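Local atomic coordinates of aldolase (Klebsiella pneumoniae, PDB entry 6VOQ), a protein that belongs to the class II aldolase and adducin N-terminal domain family and binds a zinc ion within an alpha/beta fold. Residues A[30-35]-A[77-82]; A[60-65]-A[82-87]. All coordinates share one frame; numbering follows the deposited sequence.

Helix 76-83 takes part in both contacts, whose centres lie about 7 Å apart and which share Val82. In contact 1 the helix rests on strand 30-34; in contact 2 its C-terminal end meets the hairpin turn between strands 58-60 and 66-68. Two probable hydrogen bonds tie them together: Ser32 OG to Tyr83 OH at 2.8 Å and Arg80 NH1 to Leu62 O at 3.1 Å. Contact 1 borders the zinc site of Glu75, His94, His96 and His161, the side chain of Asn30 being about 5 Å from a bound zinc ion. Contact 2 is peripheral, its centre about 15 Å from the centre of the chain against about 9 Å for contact 1.

Contact 1: A[30-35]-A[77-82]; sequences NLSLLL and TFHRAV
His79 lies against Asn30 and Ser32 where helix 76-83 packs on the mixed sheet of this alpha/beta fold. The axes of strand 30-34 and of helix segment 77-82 come within 9.6 Å of each other, and the CA atoms of Ser32 and His79 are 7.3 Å apart. Asn30 and Ser32, two positions apart in the strand, direct their side chains toward the helix, while Leu31 between them turns to the other face and packs on Met11 of helix 4-20. The edge of the His79 imidazole is thereby placed between two polar side chains. A chi1 of -78° sets CG opposite the carbonyl carbon, and the ring then extends to the strand. Ser32 OG reaches the ring edge near its plane, 2.7 Å from His79 ND1, a hydrogen bond in which either atom could be the donor. This bond probably restricts rotation of the buried ring. Asn30 offers its amide oxygen at the NE2 edge, the amide plane inclined by 55° to the imidazole. Its ND2 makes a weak hydrogen bond to the zinc ligand Glu75, so His79 touches a residue that itself reaches the first shell of the metal. Strand 91-94 flanks the contact, Ile92 meeting both Ser32 and His79. The bond from His79 NE2 to Asn30 OD1 is modelled at 2.4 Å and bent to 124° at the hydrogen, an improbably short length that makes its exact geometry doubtful.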
loop_
_atom_site.group_PDB
_atom_site.type_symbol
_atom_site.label_atom_id
_atom_site.label_comp_id
_atom_site.label_asym_id
_atom_site.label_seq_id
_atom_site.Cartn_x
_atom_site.Cartn_y
_atom_site.Cartn_z
ATOM N N ASN A 30 0.480 16.312 -12.145
ATOM C CA ASN A 30 0.684 16.582 -13.557
ATOM C C ASN A 30 2.151 16.354 -13.900
ATOM O O ASN A 30 3.026 16.412 -13.034
ATOM C CB ASN A 30 0.244 17.999 -13.923
ATOM C CG ASN A 30 0.614 19.010 -12.873
ATOM O OD1 ASN A 30 1.748 19.478 -12.821
ATOM N ND2 ASN A 30 -0.344 19.356 -12.022
ATOM N N LEU A 31 2.397 16.065 -15.171
ATOM C CA LEU A 31 3.727 15.801 -15.688
ATOM C C LEU A 31 3.990 16.755 -16.839
ATOM O O LEU A 31 3.071 17.122 -17.579
ATOM C CB LEU A 31 3.879 14.329 -16.163
ATOM C CG LEU A 31 3.289 13.250 -15.238
ATOM C CD1 LEU A 31 3.296 11.871 -15.880
ATOM C CD2 LEU A 31 4.025 13.213 -13.907
ATOM N N SER A 32 5.246 17.174 -16.976
ATOM C CA SER A 32 5.660 17.911 -18.164
ATOM C C SER A 32 7.070 17.495 -18.567
ATOM O O SER A 32 7.860 17.024 -17.741
ATOM C CB SER A 32 5.591 19.429 -17.945
ATOM O OG SER A 32 6.605 19.885 -17.058
ATOM N N LEU A 33 7.380 17.680 -19.847
ATOM C CA LEU A 33 8.725 17.429 -20.347
ATOM C C LEU A 33 8.978 18.292 -21.577
ATOM O O LEU A 33 8.062 18.583 -22.354
ATOM C CB LEU A 33 8.943 15.942 -20.675
ATOM C CG LEU A 33 8.041 15.251 -21.709
ATOM C CD1 LEU A 33 8.532 15.473 -23.126
ATOM C CD2 LEU A 33 7.959 13.755 -21.431
ATOM N N LEU A 34 10.233 18.692 -21.748
ATOM C CA LEU A 34 10.629 19.496 -22.897
ATOM C C LEU A 34 10.692 18.639 -24.153
ATOM O O LEU A 34 11.318 17.576 -24.162
ATOM C CB LEU A 34 11.989 20.145 -22.652
ATOM C CG LEU A 34 11.936 21.540 -22.034
ATOM C CD1 LEU A 34 13.341 22.067 -21.777
ATOM C CD2 LEU A 34 11.148 22.482 -22.936
ATOM N N LEU A 35 10.059 19.112 -25.210
ATOM C CA LEU A 35 10.126 18.456 -26.501
ATOM C C LEU A 35 11.385 18.891 -27.240
ATOM O O LEU A 35 12.032 19.874 -26.861
ATOM C CB LEU A 35 8.877 18.781 -27.315
ATOM C CG LEU A 35 7.584 18.171 -26.755
ATOM C CD1 LEU A 35 6.354 18.753 -27.440
ATOM C CD2 LEU A 35 7.599 16.648 -26.868
ATOM N N THR A 77 1.410 26.280 -15.484
ATOM C CA THR A 77 1.903 27.640 -15.293
ATOM C C THR A 77 3.188 27.663 -14.470
ATOM O O THR A 77 4.163 28.324 -14.848
ATOM C CB THR A 77 0.828 28.499 -14.626
ATOM O OG1 THR A 77 -0.320 28.572 -15.479
ATOM C CG2 THR A 77 1.351 29.909 -14.408
ATOM N N PHE A 78 3.219 26.956 -13.336
ATOM C CA PHE A 78 4.444 27.008 -12.548
ATOM C C PHE A 78 5.454 25.942 -12.956
ATOM O O PHE A 78 6.612 26.026 -12.548
ATOM C CB PHE A 78 4.153 26.949 -11.029
ATOM C CG PHE A 78 3.512 25.669 -10.526
ATOM C CD1 PHE A 78 4.204 24.469 -10.505
ATOM C CD2 PHE A 78 2.246 25.699 -9.980
ATOM C CE1 PHE A 78 3.612 23.319 -10.020
ATOM C CE2 PHE A 78 1.648 24.551 -9.479
ATOM C CZ PHE A 78 2.328 23.365 -9.499
ATOM N N HIS A 79 5.055 24.953 -13.757
ATOM C CA HIS A 79 6.042 24.151 -14.470
ATOM C C HIS A 79 6.922 25.038 -15.340
ATOM O O HIS A 79 8.153 24.950 -15.295
ATOM C CB HIS A 79 5.346 23.117 -15.346
ATOM C CG HIS A 79 4.832 21.931 -14.606
ATOM N ND1 HIS A 79 5.190 20.641 -14.936
ATOM C CD2 HIS A 79 3.961 21.832 -13.575
ATOM C CE1 HIS A 79 4.571 19.798 -14.130
ATOM N NE2 HIS A 79 3.823 20.495 -13.294
ATOM N N ARG A 80 6.293 25.891 -16.158
ATOM C CA ARG A 80 7.032 26.744 -17.083
ATOM C C ARG A 80 8.005 27.652 -16.356
ATOM O O ARG A 80 9.129 27.849 -16.827
ATOM C CB ARG A 80 6.063 27.587 -17.915
ATOM C CG ARG A 80 5.122 26.754 -18.769
ATOM C CD ARG A 80 4.354 27.602 -19.760
ATOM N NE ARG A 80 3.183 28.224 -19.159
ATOM C CZ ARG A 80 3.065 29.526 -18.921
ATOM N NH1 ARG A 80 4.052 30.359 -19.231
ATOM N NH2 ARG A 80 1.950 29.995 -18.379
ATOM N N ALA A 81 7.596 28.209 -15.213
ATOM C CA ALA A 81 8.488 29.063 -14.439
ATOM C C ALA A 81 9.811 28.371 -14.144
ATOM O O ALA A 81 10.871 28.999 -14.231
ATOM C CB ALA A 81 7.810 29.498 -13.139
ATOM N N VAL A 82 9.775 27.072 -13.838
ATOM C CA VAL A 82 11.009 26.333 -13.581
ATOM C C VAL A 82 11.851 26.230 -14.851
ATOM O O VAL A 82 13.050 26.526 -14.843
ATOM C CB VAL A 82 10.693 24.944 -13.005
ATOM C CG1 VAL A 82 11.989 24.154 -12.799
ATOM C CG2 VAL A 82 9.909 25.075 -11.718
#

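Contact 2: A[60-65]-A[82-87]; sequences VTLQGE and VYLHNP
Leu62 packs against Tyr83 and Leu84, joining the hairpin turn between strands 58-60 and 66-68 to the C-terminal end of helix 76-83. The hairpin loop is a type I turn from Thr61 to Gly64 followed by a G1 bulge, with Gly64 at positive phi (101°); a second type I turn, Tyr83 to Asn86, follows on at the end of the helical run. Across the contact the packing is mainly apolar, and no hydrogen bond joins the segments. Leu62 brings its CD2 branch to 3.7 Å from Tyr83 CB, and the same methyl approaches the start of the ring obliquely; the two side chains cross at about a right angle. Both also touch Leu40 of strand 40-42, which extends this patch into the sheet, while the Tyr83 hydroxyl turns to Ser32 OG, its hydrogen-bond partner. Leu84 lies alongside the turn, its CD2 meeting Leu62 CB at 3.9 Å. The bent chain of Gln63 (chi2 75°) curls back so that its amide nitrogen also comes near Leu84 CD2. Polar contacts hold the turn itself: Gly64 N bonds Thr61 O, Thr61 N bonds Glu65 O, and Thr61 OG1 accepts a hydrogen bond from Glu65 N, 3.1 Å long, with an angle of 155° at the hydrogen. Leu62 O, an acceptor for Arg80 of the helix, is also approached by a methyl group, Leu84 CD1, at 3.5 Å.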
loop_
_atom_site.group_PDB
_atom_site.type_symbol
_atom_site.label_atom_id
_atom_site.label_comp_id
_atom_site.label_asym_id
_atom_site.label_seq_id
_atom_site.Cartn_x
_atom_site.Cartn_y
_atom_site.Cartn_z
ATOM N N VAL A 60 2.416 23.095 -25.151
ATOM C CA VAL A 60 2.379 24.528 -24.890
ATOM C C VAL A 60 3.806 25.060 -25.001
ATOM O O VAL A 60 4.775 24.333 -24.759
ATOM C CB VAL A 60 1.755 24.801 -23.495
ATOM C CG1 VAL A 60 2.476 24.010 -22.424
ATOM C CG2 VAL A 60 1.753 26.273 -23.157
ATOM N N THR A 61 3.941 26.317 -25.421
ATOM C CA THR A 61 5.239 26.983 -25.395
ATOM C C THR A 61 5.578 27.397 -23.966
ATOM O O THR A 61 4.698 27.549 -23.114
ATOM C CB THR A 61 5.262 28.225 -26.293
ATOM O OG1 THR A 61 4.508 29.284 -25.683
ATOM C CG2 THR A 61 4.691 27.923 -27.672
ATOM N N LEU A 62 6.876 27.593 -23.708
ATOM C CA LEU A 62 7.299 28.014 -22.378
ATOM C C LEU A 62 6.711 29.368 -21.988
ATOM O O LEU A 62 6.662 29.691 -20.796
ATOM C CB LEU A 62 8.827 28.050 -22.304
ATOM C CG LEU A 62 9.522 26.684 -22.316
ATOM C CD1 LEU A 62 11.015 26.826 -22.084
ATOM C CD2 LEU A 62 8.912 25.752 -21.276
ATOM N N GLN A 63 6.239 30.153 -22.953
ATOM C CA GLN A 63 5.624 31.438 -22.663
ATOM C C GLN A 63 4.116 31.343 -22.487
ATOM O O GLN A 63 3.465 32.377 -22.306
ATOM C CB GLN A 63 5.958 32.447 -23.767
ATOM C CG GLN A 63 7.442 32.726 -23.903
ATOM C CD GLN A 63 8.178 31.583 -24.590
ATOM O OE1 GLN A 63 7.660 30.964 -25.528
ATOM N NE2 GLN A 63 9.389 31.293 -24.118
ATOM N N GLY A 64 3.552 30.138 -22.542
ATOM C CA GLY A 64 2.159 29.911 -22.211
ATOM C C GLY A 64 1.195 29.758 -23.370
ATOM O O GLY A 64 -0.013 29.675 -23.133
ATOM N N GLU A 65 1.680 29.713 -24.606
ATOM C CA GLU A 65 0.799 29.592 -25.760
ATOM C C GLU A 65 0.454 28.125 -25.988
ATOM O O GLU A 65 1.347 27.284 -26.123
ATOM C CB GLU A 65 1.463 30.197 -26.991
ATOM C CG GLU A 65 0.503 30.774 -28.004
ATOM C CD GLU A 65 1.147 30.972 -29.369
ATOM O OE1 GLU A 65 0.436 30.800 -30.386
ATOM O OE2 GLU A 65 2.357 31.299 -29.429
ATOM N N VAL A 82 9.775 27.072 -13.838
ATOM C CA VAL A 82 11.009 26.333 -13.581
ATOM C C VAL A 82 11.851 26.230 -14.851
ATOM O O VAL A 82 13.050 26.526 -14.843
ATOM C CB VAL A 82 10.693 24.944 -13.005
ATOM C CG1 VAL A 82 11.989 24.154 -12.799
ATOM C CG2 VAL A 82 9.909 25.075 -11.718
ATOM N N TYR A 83 11.240 25.781 -15.950
ATOM C CA TYR A 83 11.973 25.642 -17.205
ATOM C C TYR A 83 12.637 26.948 -17.608
ATOM O O TYR A 83 13.771 26.945 -18.091
ATOM C CB TYR A 83 11.044 25.182 -18.327
ATOM C CG TYR A 83 10.566 23.759 -18.206
ATOM C CD1 TYR A 83 11.417 22.701 -18.476
ATOM C CD2 TYR A 83 9.251 23.474 -17.839
ATOM C CE1 TYR A 83 10.974 21.395 -18.376
ATOM C CE2 TYR A 83 8.808 22.175 -17.720
ATOM C CZ TYR A 83 9.669 21.139 -17.997
ATOM O OH TYR A 83 9.239 19.838 -17.899
ATOM N N LEU A 84 11.939 28.075 -17.430
ATOM C CA LEU A 84 12.433 29.370 -17.876
ATOM C C LEU A 84 13.609 29.878 -17.054
ATOM O O LEU A 84 14.205 30.894 -17.432
ATOM C CB LEU A 84 11.300 30.397 -17.845
ATOM C CG LEU A 84 10.229 30.263 -18.921
ATOM C CD1 LEU A 84 9.003 31.048 -18.506
ATOM C CD2 LEU A 84 10.756 30.761 -20.266
ATOM N N HIS A 85 13.959 29.211 -15.949
ATOM C CA HIS A 85 15.077 29.642 -15.120
ATOM C C HIS A 85 15.970 28.477 -14.718
ATOM O O HIS A 85 16.668 28.548 -13.702
ATOM C CB HIS A 85 14.566 30.400 -13.899
ATOM C CG HIS A 85 13.843 31.647 -14.271
ATOM N ND1 HIS A 85 12.501 31.657 -14.578
ATOM C CD2 HIS A 85 14.289 32.904 -14.487
ATOM C CE1 HIS A 85 12.141 32.878 -14.931
ATOM N NE2 HIS A 85 13.208 33.654 -14.881
ATOM N N ASN A 86 15.971 27.409 -15.509
ATOM C CA ASN A 86 16.892 26.298 -15.304
ATOM C C ASN A 86 17.028 25.511 -16.598
ATOM O O ASN A 86 16.187 24.652 -16.884
ATOM C CB ASN A 86 16.407 25.386 -14.179
ATOM C CG ASN A 86 17.331 24.216 -13.945
ATOM O OD1 ASN A 86 18.424 24.158 -14.504
ATOM N ND2 ASN A 86 16.902 23.277 -13.103
ATOM N N PRO A 87 18.054 25.772 -17.412
ATOM C CA PRO A 87 18.167 25.029 -18.674
ATOM C C PRO A 87 18.483 23.560 -18.483
ATOM O O PRO A 87 18.310 22.784 -19.430
ATOM C CB PRO A 87 19.282 25.768 -19.433
ATOM C CG PRO A 87 20.011 26.542 -18.411
ATOM C CD PRO A 87 19.023 26.875 -17.326
#